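Local coordinates for protein kinase (Perkinsela sp. CCAP 1560/4, PDB 6TLX) that probably helps to place the unconventional kinetoplastid kinetochore at centromeres through the zinc-binding central domain of KKT2a, at residues A[21-26]-A[89-94]; A[34-39]-A[46-51]; A[74-79]-A[104-109]; A[85-90]-A[97-102]. All blocks are in the same frame, centred on the assembly; numbering follows the deposited sequence.

The four contacts lie in a small two-zinc domain whose long helix 99-127 projects from it. Interaction 4 is the buried centre, joining strand 88-90 to strand 96-97 and the start of the helix by backbone hydrogen bonds, an enclosed lysine and half of a four-cysteine zinc site. Interaction 1 shares strand 88-90, continues past its end into the following turn, and relies on a zinc site of three cysteines and one histidine instead of direct hydrogen bonds, with partial burial. Interactions 2 and 3 lie nearer the surface: interaction 2 packs rings in a loop after strand 30-32, while interaction 3 sets a loop beside the helix, with isoleucine methyls next to charged groups and one weak hydrogen bond. Interaction 4 touches all three others.

Interaction 1: A[21-26]-A[89-94]. With ZN (zinc ion), chain C.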
loop_
_atom_site.group_PDB
_atom_site.type_symbol
_atom_site.label_atom_id
_atom_site.label_comp_id
_atom_site.label_asym_id
_atom_site.label_seq_id
_atom_site.Cartn_x
_atom_site.Cartn_y
_atom_site.Cartn_z
ATOM N N ILE A 21 2.121 -1.423 5.484
ATOM C CA ILE A 21 3.301 -1.075 4.724
ATOM C C ILE A 21 4.123 -0.138 5.578
ATOM O O ILE A 21 3.557 0.702 6.275
ATOM C CB ILE A 21 2.885 -0.376 3.421
ATOM C CG1 ILE A 21 2.006 -1.297 2.577
ATOM C CG2 ILE A 21 4.118 0.124 2.646
ATOM C CD1 ILE A 21 1.490 -0.665 1.293
ATOM N N LYS A 22 5.449 -0.271 5.529
ATOM C CA LYS A 22 6.315 0.602 6.299
ATOM C C LYS A 22 7.084 1.589 5.422
ATOM O O LYS A 22 7.345 1.332 4.244
ATOM C CB LYS A 22 7.259 -0.194 7.206
ATOM C CG LYS A 22 6.602 -1.404 7.856
ATOM C CD LYS A 22 7.056 -1.606 9.273
ATOM C CE LYS A 22 6.294 -2.722 9.946
ATOM N NZ LYS A 22 6.688 -2.863 11.379
ATOM N N CYS A 23 7.400 2.743 5.994
ATOM C CA CYS A 23 8.193 3.772 5.337
ATOM C C CYS A 23 9.667 3.332 5.420
ATOM O O CYS A 23 10.011 2.493 6.257
ATOM C CB CYS A 23 7.979 5.108 6.045
ATOM S SG CYS A 23 8.470 5.105 7.793
ATOM N N PRO A 24 10.575 3.909 4.608
ATOM C CA PRO A 24 12.001 3.558 4.714
ATOM C C PRO A 24 12.557 3.634 6.135
ATOM O O PRO A 24 13.429 2.844 6.508
ATOM C CB PRO A 24 12.679 4.608 3.845
ATOM C CG PRO A 24 11.656 4.989 2.852
ATOM C CD PRO A 24 10.339 4.885 3.536
ATOM N N LYS A 25 12.006 4.548 6.956
ATOM C CA LYS A 25 12.451 4.684 8.351
ATOM C C LYS A 25 11.824 3.605 9.296
ATOM O O LYS A 25 11.944 3.703 10.520
ATOM C CB LYS A 25 12.234 6.125 8.848
ATOM C CG LYS A 25 12.729 7.176 7.823
ATOM C CD LYS A 25 12.186 8.599 8.040
ATOM C CE LYS A 25 11.966 9.362 6.738
ATOM N NZ LYS A 25 11.382 10.726 6.952
ATOM N N LYS A 26 11.224 2.545 8.695
ATOM C CA LYS A 26 10.589 1.360 9.267
ATOM C C LYS A 26 9.309 1.625 10.128
ATOM O O LYS A 26 8.904 0.713 10.862
ATOM C CB LYS A 26 11.601 0.504 10.039
ATOM N N TYR A 89 -1.319 5.884 1.314
ATOM C CA TYR A 89 -0.687 5.490 2.564
ATOM C C TYR A 89 0.108 6.664 3.071
ATOM O O TYR A 89 0.844 7.286 2.318
ATOM C CB TYR A 89 0.187 4.260 2.375
ATOM C CG TYR A 89 -0.534 3.119 1.701
ATOM C CD1 TYR A 89 -0.663 3.071 0.322
ATOM C CD2 TYR A 89 -1.065 2.071 2.440
ATOM C CE1 TYR A 89 -1.296 2.008 -0.307
ATOM C CE2 TYR A 89 -1.722 1.013 1.825
ATOM C CZ TYR A 89 -1.812 0.972 0.448
ATOM O OH TYR A 89 -2.428 -0.075 -0.189
ATOM N N HIS A 90 -0.073 7.001 4.325
ATOM C CA HIS A 90 0.612 8.121 4.951
ATOM C C HIS A 90 1.349 7.652 6.169
ATOM O O HIS A 90 0.945 6.691 6.828
ATOM C CB HIS A 90 -0.406 9.178 5.357
ATOM C CG HIS A 90 0.136 10.355 6.107
ATOM N ND1 HIS A 90 0.946 11.296 5.490
ATOM C CD2 HIS A 90 -0.134 10.772 7.367
ATOM C CE1 HIS A 90 1.183 12.223 6.406
ATOM N NE2 HIS A 90 0.548 11.958 7.547
ATOM N N CYS A 91 2.469 8.304 6.447
ATOM C CA CYS A 91 3.271 8.016 7.616
ATOM C C CYS A 91 3.335 9.275 8.406
ATOM O O CYS A 91 3.263 10.363 7.824
ATOM C CB CYS A 91 4.661 7.537 7.237
ATOM S SG CYS A 91 5.616 6.912 8.639
ATOM N N HIS A 92 3.481 9.164 9.744
ATOM C CA HIS A 92 3.580 10.360 10.582
ATOM C C HIS A 92 4.785 11.177 10.230
ATOM O O HIS A 92 4.657 12.395 10.094
ATOM C CB HIS A 92 3.623 10.033 12.041
ATOM C CG HIS A 92 4.617 9.006 12.441
ATOM N ND1 HIS A 92 4.303 7.661 12.407
ATOM C CD2 HIS A 92 5.829 9.164 13.026
ATOM C CE1 HIS A 92 5.341 7.040 12.955
ATOM N NE2 HIS A 92 6.286 7.905 13.343
ATOM N N CYS A 93 5.910 10.495 9.915
ATOM C CA CYS A 93 7.119 11.147 9.473
ATOM C C CYS A 93 6.940 12.039 8.260
ATOM O O CYS A 93 7.851 12.787 7.953
ATOM C CB CYS A 93 8.221 10.121 9.239
ATOM S SG CYS A 93 8.064 9.198 7.689
ATOM N N GLY A 94 5.848 11.840 7.557
ATOM C CA GLY A 94 5.587 12.653 6.367
ATOM C C GLY A 94 5.858 11.917 5.083
ATOM O O GLY A 94 5.739 12.526 4.060
HETATM ZN ZN ZN C . 7.887 7.179 8.396
#
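Cys23 and Cys93 meet across a zinc site of three cysteines and one histidine, in which Cys91 and His27 are the other two ligands. Zinc lies 2.2 Å from Cys23 SG and 2.1 Å from Cys93 SG, lengths of direct coordination by sulfur on both sides. In both cysteines SG stands between the backbone N and the carbonyl carbon, whereas Cys91 SG is anti to its N (chi1 -171°) and reaches the metal at 2.3 Å. The three cysteines are carried by two type I turns, Cys23 to Lys26 and Cys91 to Gly94, on segments running within 17° of the same direction. Since no direct hydrogen bond links the segments, the metal supplies their main connection. Lys25 adds a charge near the site: its NZ is 3.7 Å from Cys93 SG, close enough that it may moderate the negative charge of the thiolate. At the other end of the contact, Ile21 and Tyr89 cross at about a right angle in a CH-pi contact, and helix 99-127 touches Ile21 through Ile105 and Ile106. Ile21 CD1 rests over one face of the Tyr89 ring, offset toward the rim and 3.7 Å from Tyr89 CE2.

Interaction 2: A[34-39]-A[46-51]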
loop_
_atom_site.group_PDB
_atom_site.type_symbol
_atom_site.label_atom_id
_atom_site.label_comp_id
_atom_site.label_asym_id
_atom_site.label_seq_id
_atom_site.Cartn_x
_atom_site.Cartn_y
_atom_site.Cartn_z
ATOM N N ALA A 34 -9.157 9.821 3.234
ATOM C CA ALA A 34 -9.246 11.275 3.121
ATOM C C ALA A 34 -7.916 11.873 3.551
ATOM O O ALA A 34 -7.248 11.353 4.455
ATOM C CB ALA A 34 -10.358 11.821 4.001
ATOM N N PHE A 35 -7.541 12.994 2.930
ATOM C CA PHE A 35 -6.296 13.692 3.231
ATOM C C PHE A 35 -6.225 14.060 4.721
ATOM O O PHE A 35 -7.242 14.421 5.314
ATOM C CB PHE A 35 -6.152 14.929 2.335
ATOM C CG PHE A 35 -5.966 14.637 0.863
ATOM C CD1 PHE A 35 -5.154 13.599 0.443
ATOM C CD2 PHE A 35 -6.567 15.429 -0.101
ATOM C CE1 PHE A 35 -4.971 13.345 -0.911
ATOM C CE2 PHE A 35 -6.386 15.169 -1.456
ATOM C CZ PHE A 35 -5.605 14.118 -1.850
ATOM N N PRO A 36 -5.065 13.859 5.367
ATOM C CA PRO A 36 -4.980 14.097 6.815
ATOM C C PRO A 36 -4.908 15.553 7.267
ATOM O O PRO A 36 -4.551 16.447 6.490
ATOM C CB PRO A 36 -3.721 13.333 7.207
ATOM C CG PRO A 36 -2.870 13.389 6.006
ATOM C CD PRO A 36 -3.789 13.356 4.826
ATOM N N LYS A 37 -5.225 15.783 8.555
ATOM C CA LYS A 37 -5.165 17.122 9.149
ATOM C C LYS A 37 -3.735 17.436 9.659
ATOM O O LYS A 37 -2.946 16.506 9.853
ATOM C CB LYS A 37 -6.189 17.234 10.295
ATOM N N LEU A 38 -3.404 18.727 9.921
ATOM C CA LEU A 38 -2.086 19.144 10.427
ATOM C C LEU A 38 -1.545 18.262 11.540
ATOM O O LEU A 38 -0.350 18.004 11.622
ATOM C CB LEU A 38 -2.126 20.583 10.960
ATOM C CG LEU A 38 -2.249 21.755 9.984
ATOM C CD1 LEU A 38 -1.812 23.036 10.656
ATOM C CD2 LEU A 38 -1.377 21.583 8.750
ATOM N N ASN A 39 -2.443 17.800 12.379
ATOM C CA ASN A 39 -2.210 16.991 13.559
ATOM C C ASN A 39 -1.682 15.577 13.245
ATOM O O ASN A 39 -1.119 14.936 14.132
ATOM C CB ASN A 39 -3.548 16.956 14.347
ATOM C CG ASN A 39 -3.651 16.039 15.551
ATOM O OD1 ASN A 39 -4.645 15.300 15.718
ATOM N ND2 ASN A 39 -2.653 16.076 16.433
ATOM N N SER A 46 2.749 20.525 7.302
ATOM C CA SER A 46 2.263 19.673 6.190
ATOM C C SER A 46 0.777 19.913 5.959
ATOM O O SER A 46 0.011 19.530 6.806
ATOM C CB SER A 46 2.538 18.269 6.499
ATOM O OG SER A 46 3.857 18.162 6.973
ATOM N N ASP A 47 0.449 20.594 4.877
ATOM C CA ASP A 47 -0.965 20.839 4.549
ATOM C C ASP A 47 -1.260 19.953 3.367
ATOM O O ASP A 47 -0.665 20.157 2.352
ATOM C CB ASP A 47 -1.184 22.267 4.071
ATOM C CG ASP A 47 -2.636 22.653 3.908
ATOM O OD1 ASP A 47 -3.456 22.129 4.642
ATOM O OD2 ASP A 47 -2.923 23.490 3.059
ATOM N N TYR A 48 -2.233 19.073 3.491
ATOM C CA TYR A 48 -2.561 18.168 2.381
ATOM C C TYR A 48 -3.816 18.671 1.711
ATOM O O TYR A 48 -4.602 17.893 1.302
ATOM C CB TYR A 48 -2.836 16.775 2.911
ATOM C CG TYR A 48 -1.592 16.012 3.246
ATOM C CD1 TYR A 48 -1.016 16.103 4.485
ATOM C CD2 TYR A 48 -0.988 15.200 2.319
ATOM C CE1 TYR A 48 0.126 15.401 4.800
ATOM C CE2 TYR A 48 0.155 14.492 2.615
ATOM C CZ TYR A 48 0.713 14.596 3.862
ATOM O OH TYR A 48 1.829 13.904 4.162
ATOM N N GLY A 49 -4.041 19.958 1.758
ATOM C CA GLY A 49 -5.261 20.476 1.158
ATOM C C GLY A 49 -5.322 20.123 -0.295
ATOM O O GLY A 49 -6.267 19.463 -0.681
ATOM N N TRP A 50 -4.254 20.377 -1.024
ATOM C CA TRP A 50 -4.365 20.073 -2.465
ATOM C C TRP A 50 -3.758 18.713 -2.793
ATOM O O TRP A 50 -3.466 18.460 -3.942
ATOM C CB TRP A 50 -3.827 21.244 -3.275
ATOM C CG TRP A 50 -4.613 22.485 -2.989
ATOM C CD1 TRP A 50 -5.928 22.707 -3.258
ATOM C CD2 TRP A 50 -4.141 23.673 -2.345
ATOM N NE1 TRP A 50 -6.305 23.952 -2.842
ATOM C CE2 TRP A 50 -5.227 24.564 -2.276
ATOM C CE3 TRP A 50 -2.909 24.069 -1.818
ATOM C CZ2 TRP A 50 -5.109 25.825 -1.707
ATOM C CZ3 TRP A 50 -2.793 25.319 -1.260
ATOM C CH2 TRP A 50 -3.880 26.183 -1.208
ATOM N N GLY A 51 -3.707 17.819 -1.821
ATOM C CA GLY A 51 -3.182 16.482 -2.124
ATOM C C GLY A 51 -1.695 16.416 -1.924
ATOM O O GLY A 51 -1.133 17.400 -1.471
#
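Phe35 and Tyr48 both carry CG anti to the carbonyl carbon and beside the backbone N, with chi1 of -67° and -78°, and Phe35 CB approaches Tyr48 CB to 3.8 Å. From this meeting point each ring takes a partner from the opposing segment. The Tyr48 ring receives Pro36 over one face: Pro36 CG lies 3.6 Å from Tyr48 CD1 and is displaced toward the rim, a CH-pi arrangement. The Phe35 ring is met in a similar way by Gly51 CA, which sits 3.7 Å from the centroid and 25° off the ring normal. Gly51 closes a type I turn beginning at Tyr48, and its positive phi suits glycine; the turn's hydrogen bond from Gly51 N to Tyr48 O is weak. Farther along, Leu38 reaches the Ser46 carbonyl with its CD2 methyl. Thus the contact between 34-39 and 46-51 depends on apolar packing, without direct hydrogen bonds. The polar tip of Tyr48 is satisfied beyond the two segments, by a hydrogen bond with Asp96. Both segments belong to the loop connecting strand 30-32 with strand 52-53, and this ring cluster leans on the three-stranded sheet: Pro36 touches Phe88 and His90 of strand 88-90, and the Tyr48 ring meets that of His90 with their planes nearly perpendicular.

Interaction 3: A[74-79]-A[104-109]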
loop_
_atom_site.group_PDB
_atom_site.type_symbol
_atom_site.label_atom_id
_atom_site.label_comp_id
_atom_site.label_asym_id
_atom_site.label_seq_id
_atom_site.Cartn_x
_atom_site.Cartn_y
_atom_site.Cartn_z
ATOM N N ALA A 74 -13.922 -10.752 -3.191
ATOM C CA ALA A 74 -12.711 -11.370 -2.626
ATOM C C ALA A 74 -11.509 -10.856 -3.402
ATOM O O ALA A 74 -10.671 -11.662 -3.811
ATOM C CB ALA A 74 -12.810 -12.860 -2.709
ATOM N N GLN A 75 -11.512 -9.563 -3.686
ATOM C CA GLN A 75 -10.376 -8.941 -4.391
ATOM C C GLN A 75 -9.722 -8.030 -3.368
ATOM O O GLN A 75 -10.459 -7.300 -2.739
ATOM C CB GLN A 75 -10.920 -8.124 -5.556
ATOM C CG GLN A 75 -9.920 -7.142 -6.124
ATOM C CD GLN A 75 -8.703 -7.852 -6.645
ATOM O OE1 GLN A 75 -8.386 -8.948 -6.212
ATOM N NE2 GLN A 75 -8.018 -7.232 -7.586
ATOM N N ASP A 76 -8.421 -8.147 -3.140
ATOM C CA ASP A 76 -7.820 -7.225 -2.174
ATOM C C ASP A 76 -8.071 -5.792 -2.652
ATOM O O ASP A 76 -7.678 -5.467 -3.770
ATOM C CB ASP A 76 -6.301 -7.497 -2.076
ATOM C CG ASP A 76 -5.628 -6.944 -0.827
ATOM O OD1 ASP A 76 -6.279 -6.162 -0.096
ATOM O OD2 ASP A 76 -4.449 -7.299 -0.578
ATOM N N GLU A 77 -8.729 -4.943 -1.833
ATOM C CA GLU A 77 -9.026 -3.558 -2.227
ATOM C C GLU A 77 -7.776 -2.776 -2.659
ATOM O O GLU A 77 -7.833 -1.952 -3.574
ATOM C CB GLU A 77 -9.749 -2.815 -1.106
ATOM C CG GLU A 77 -10.342 -1.497 -1.573
ATOM C CD GLU A 77 -10.565 -0.452 -0.495
ATOM O OE1 GLU A 77 -11.059 0.652 -0.827
ATOM O OE2 GLU A 77 -10.236 -0.733 0.679
ATOM N N ARG A 78 -6.637 -3.090 -2.027
ATOM C CA ARG A 78 -5.335 -2.492 -2.298
ATOM C C ARG A 78 -4.752 -2.867 -3.670
ATOM O O ARG A 78 -3.847 -2.184 -4.155
ATOM C CB ARG A 78 -4.340 -2.927 -1.222
ATOM C CG ARG A 78 -4.839 -2.760 0.198
ATOM C CD ARG A 78 -4.237 -3.844 1.054
ATOM N NE ARG A 78 -3.786 -3.351 2.351
ATOM C CZ ARG A 78 -3.080 -4.070 3.219
ATOM N NH1 ARG A 78 -2.737 -5.325 2.930
ATOM N NH2 ARG A 78 -2.702 -3.542 4.378
ATOM N N THR A 79 -5.297 -3.917 -4.245
ATOM C CA THR A 79 -4.729 -4.387 -5.508
ATOM C C THR A 79 -5.614 -3.968 -6.654
ATOM O O THR A 79 -5.121 -3.805 -7.751
ATOM C CB THR A 79 -4.880 -5.893 -5.521
ATOM O OG1 THR A 79 -3.717 -6.291 -4.817
ATOM C CG2 THR A 79 -4.893 -6.476 -6.912
ATOM N N SER A 104 1.997 -2.562 -5.805
ATOM C CA SER A 104 3.162 -3.342 -6.209
ATOM C C SER A 104 3.906 -4.025 -5.052
ATOM O O SER A 104 4.513 -5.071 -5.282
ATOM C CB SER A 104 4.117 -2.501 -7.046
ATOM O OG SER A 104 4.396 -1.262 -6.420
ATOM N N ILE A 105 3.870 -3.461 -3.830
ATOM C CA ILE A 105 4.561 -4.105 -2.699
ATOM C C ILE A 105 3.699 -5.256 -2.123
ATOM O O ILE A 105 4.235 -6.268 -1.659
ATOM C CB ILE A 105 5.069 -3.105 -1.633
ATOM C CG1 ILE A 105 5.931 -3.796 -0.577
ATOM C CG2 ILE A 105 3.956 -2.288 -1.012
ATOM C CD1 ILE A 105 7.218 -4.438 -1.125
ATOM N N ILE A 106 2.351 -5.136 -2.222
ATOM C CA ILE A 106 1.429 -6.200 -1.839
ATOM C C ILE A 106 1.655 -7.325 -2.864
ATOM O O ILE A 106 2.028 -8.409 -2.446
ATOM C CB ILE A 106 -0.035 -5.720 -1.846
ATOM C CG1 ILE A 106 -0.217 -4.378 -1.113
ATOM C CG2 ILE A 106 -0.959 -6.807 -1.305
ATOM C CD1 ILE A 106 0.086 -4.400 0.317
ATOM N N HIS A 107 1.637 -7.028 -4.196
ATOM C CA HIS A 107 1.952 -8.044 -5.204
ATOM C C HIS A 107 3.301 -8.714 -4.961
ATOM O O HIS A 107 3.334 -9.919 -4.755
ATOM C CB HIS A 107 1.849 -7.539 -6.660
ATOM C CG HIS A 107 0.474 -7.092 -7.067
ATOM N ND1 HIS A 107 0.282 -6.171 -8.107
ATOM C CD2 HIS A 107 -0.737 -7.405 -6.538
ATOM C CE1 HIS A 107 -1.028 -5.963 -8.171
ATOM N NE2 HIS A 107 -1.686 -6.677 -7.246
ATOM N N ALA A 108 4.383 -7.948 -4.885
ATOM C CA ALA A 108 5.706 -8.511 -4.638
ATOM C C ALA A 108 5.784 -9.379 -3.369
ATOM O O ALA A 108 6.403 -10.441 -3.410
ATOM C CB ALA A 108 6.737 -7.402 -4.574
ATOM N N SER A 109 5.153 -8.938 -2.259
ATOM C CA SER A 109 5.198 -9.680 -0.998
ATOM C C SER A 109 4.330 -10.931 -1.017
ATOM O O SER A 109 4.634 -11.891 -0.302
ATOM C CB SER A 109 4.822 -8.793 0.185
ATOM O OG SER A 109 3.413 -8.691 0.338
#
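Ile106 on the helix meets Asp76 and Arg78 with different branches, crossing each side chain at about a right angle. Its CG2 methyl, anti to the backbone N, approaches Asp76 OD2 at 3.6 Å. The other branch bears Ile106 CD1, which lies over one face of the Arg78 guanidinium, with Arg78 NH1 the nearest atom at 4.0 Å. These separations describe packing of an aliphatic group beside two polar ones. The arginine chain is bent at chi2 and chi3 on its way to that position, and its NH2 also makes a weak hydrogen bond to the carbonyl of Asp19.

At the next residue of each segment, Thr79 and His107 cross obliquely and make the direct polar link. His107 has CG anti to its carbonyl carbon (chi1 -62°), and its ring extends from the helix to Thr79. His107 NE2 donates to Thr79 OG1 over 3.2 Å, but the N-H...O angle of 123° marks the bond as weak. The two Thr79 branches approach differently: CG2 sits at the ring edge, in its plane, while OG1 comes in obliquely. The loop is itself folded by a backbone hydrogen bond of 2.9 Å from Thr79 N to Asp76 O, which keeps Asp76 and Thr79 close together beside the helix.

The contact therefore sets the loop between strands 60-61 and 88-90 against helix 99-127. Ile106 also touches Ile21, and Arg78 packs on Tyr89 of strand 88-90, so the loop borders both the helix and the sheet.

Interaction 4: A[85-90]-A[97-102]; sequences NTFFYH and LCKACG. With ZN (zinc ion), chain B.
Tyr89 and Leu97 form an antiparallel hydrogen-bonded pair, with Tyr89 N to Leu97 O and Leu97 N to Tyr89 O both 2.9 Å and their N-H...O angles 169° and 165°. Their side chains project from the same face of the sheet, where Tyr89 CB is 4.2 Å from Leu97 CB. The carbonyls of Leu97 and Cys98 lie at the edge of the Tyr89 ring, and Gly102 CA approaches Tyr89 CE1 at 3.7 Å; having no side chain, Gly102 lets the first helical turn come this close.

Lys99 is the largest contributor from the helix. With CG anti to the backbone N (chi1 -165°) and the chain extended beyond it, the side chain crosses Phe87 at about a right angle. Lys99 CD lies over one face of the Phe87 ring, offset toward the rim, in a CH-pi contact, and Lys99 CG is 3.7 Å from Phe87 CZ. Past the ring, Lys99 NZ donates to Thr86 OG1 over 3.0 Å and also to the carbonyls of Glu84 and Ala81. Three oxygen acceptors thus hold the ammonium of this buried lysine, which probably favours its charged form.

Cys98 is the N-cap of helix 99-127: Cys98 SG accepts from Cys101 N at 3.4 Å. The same sulfur binds zinc at 2.2 Å, as does Cys101 SG. Together with Cys54 and Cys57 these residues complete a four-cysteine site built from two CxxC pairs, the second starting a helix directly after a short strand, as in many treble-clef-like zinc fingers.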
loop_
_atom_site.group_PDB
_atom_site.type_symbol
_atom_site.label_atom_id
_atom_site.label_comp_id
_atom_site.label_asym_id
_atom_site.label_seq_id
_atom_site.Cartn_x
_atom_site.Cartn_y
_atom_site.Cartn_z
ATOM N N ASN A 85 -7.424 6.354 -7.388
ATOM C CA ASN A 85 -6.888 6.893 -6.119
ATOM C C ASN A 85 -8.054 7.075 -5.171
ATOM O O ASN A 85 -8.526 8.174 -5.002
ATOM C CB ASN A 85 -6.142 8.192 -6.352
ATOM C CG ASN A 85 -4.953 7.983 -7.247
ATOM O OD1 ASN A 85 -4.063 7.214 -6.939
ATOM N ND2 ASN A 85 -4.938 8.654 -8.370
ATOM N N THR A 86 -8.407 5.993 -4.518
ATOM C CA THR A 86 -9.557 5.927 -3.621
ATOM C C THR A 86 -9.025 6.056 -2.214
ATOM O O THR A 86 -9.829 6.231 -1.323
ATOM C CB THR A 86 -10.256 4.599 -3.877
ATOM O OG1 THR A 86 -9.268 3.584 -3.984
ATOM C CG2 THR A 86 -10.938 4.607 -5.217
ATOM N N PHE A 87 -7.702 6.011 -2.097
ATOM C CA PHE A 87 -6.981 6.104 -0.836
ATOM C C PHE A 87 -5.462 6.193 -1.104
ATOM O O PHE A 87 -5.000 6.012 -2.234
ATOM C CB PHE A 87 -7.292 4.862 0.053
ATOM C CG PHE A 87 -6.795 3.530 -0.472
ATOM C CD1 PHE A 87 -5.486 3.130 -0.275
ATOM C CD2 PHE A 87 -7.645 2.671 -1.139
ATOM C CE1 PHE A 87 -5.030 1.907 -0.759
ATOM C CE2 PHE A 87 -7.189 1.443 -1.612
ATOM C CZ PHE A 87 -5.883 1.069 -1.422
ATOM N N PHE A 88 -4.685 6.421 -0.047
ATOM C CA PHE A 88 -3.236 6.422 -0.123
ATOM C C PHE A 88 -2.647 5.964 1.213
ATOM O O PHE A 88 -3.394 5.657 2.141
ATOM C CB PHE A 88 -2.717 7.791 -0.545
ATOM C CG PHE A 88 -2.760 8.857 0.522
ATOM C CD1 PHE A 88 -3.949 9.490 0.845
ATOM C CD2 PHE A 88 -1.599 9.299 1.132
ATOM C CE1 PHE A 88 -3.980 10.514 1.782
ATOM C CE2 PHE A 88 -1.640 10.301 2.087
ATOM C CZ PHE A 88 -2.826 10.913 2.394
ATOM N N TYR A 89 -1.319 5.884 1.314
ATOM C CA TYR A 89 -0.687 5.490 2.564
ATOM C C TYR A 89 0.108 6.664 3.071
ATOM O O TYR A 89 0.844 7.286 2.318
ATOM C CB TYR A 89 0.187 4.260 2.375
ATOM C CG TYR A 89 -0.534 3.119 1.701
ATOM C CD1 TYR A 89 -0.663 3.071 0.322
ATOM C CD2 TYR A 89 -1.065 2.071 2.440
ATOM C CE1 TYR A 89 -1.296 2.008 -0.307
ATOM C CE2 TYR A 89 -1.722 1.013 1.825
ATOM C CZ TYR A 89 -1.812 0.972 0.448
ATOM O OH TYR A 89 -2.428 -0.075 -0.189
ATOM N N HIS A 90 -0.073 7.001 4.325
ATOM C CA HIS A 90 0.612 8.121 4.951
ATOM C C HIS A 90 1.349 7.652 6.169
ATOM O O HIS A 90 0.945 6.691 6.828
ATOM C CB HIS A 90 -0.406 9.178 5.357
ATOM C CG HIS A 90 0.136 10.355 6.107
ATOM N ND1 HIS A 90 0.946 11.296 5.490
ATOM C CD2 HIS A 90 -0.134 10.772 7.367
ATOM C CE1 HIS A 90 1.183 12.223 6.406
ATOM N NE2 HIS A 90 0.548 11.958 7.547
ATOM N N LEU A 97 2.774 7.130 0.135
ATOM C CA LEU A 97 2.771 6.272 -1.030
ATOM C C LEU A 97 1.418 6.302 -1.676
ATOM O O LEU A 97 0.413 6.140 -0.993
ATOM C CB LEU A 97 3.120 4.849 -0.639
ATOM C CG LEU A 97 4.576 4.631 -0.293
ATOM C CD1 LEU A 97 4.765 3.351 0.463
ATOM C CD2 LEU A 97 5.425 4.655 -1.516
ATOM N N CYS A 98 1.387 6.513 -2.984
ATOM C CA CYS A 98 0.170 6.439 -3.784
ATOM C C CYS A 98 -0.355 4.982 -3.771
ATOM O O CYS A 98 0.387 4.042 -3.453
ATOM C CB CYS A 98 0.446 6.898 -5.215
ATOM S SG CYS A 98 1.556 5.803 -6.145
ATOM N N LYS A 99 -1.569 4.769 -4.216
ATOM C CA LYS A 99 -2.124 3.404 -4.187
ATOM C C LYS A 99 -1.294 2.480 -5.063
ATOM O O LYS A 99 -0.961 1.396 -4.643
ATOM C CB LYS A 99 -3.500 3.506 -4.818
ATOM C CG LYS A 99 -4.421 2.331 -4.589
ATOM C CD LYS A 99 -5.810 2.678 -5.011
ATOM C CE LYS A 99 -6.679 1.492 -5.329
ATOM N NZ LYS A 99 -7.874 1.931 -6.073
ATOM N N ALA A 100 -0.914 2.976 -6.214
ATOM C CA ALA A 100 -0.161 2.182 -7.172
ATOM C C ALA A 100 1.093 1.590 -6.569
ATOM O O ALA A 100 1.361 0.411 -6.778
ATOM C CB ALA A 100 0.185 3.023 -8.390
ATOM N N CYS A 101 1.855 2.383 -5.807
ATOM C CA CYS A 101 3.085 1.923 -5.156
ATOM C C CYS A 101 2.765 0.907 -4.061
ATOM O O CYS A 101 3.488 -0.069 -3.883
ATOM C CB CYS A 101 3.884 3.104 -4.608
ATOM S SG CYS A 101 4.776 4.063 -5.865
ATOM N N GLY A 102 1.661 1.115 -3.356
ATOM C CA GLY A 102 1.207 0.177 -2.336
ATOM C C GLY A 102 0.848 -1.150 -2.978
ATOM O O GLY A 102 1.316 -2.207 -2.549
HETATM ZN ZN ZN B . 3.713 5.988 -6.173
#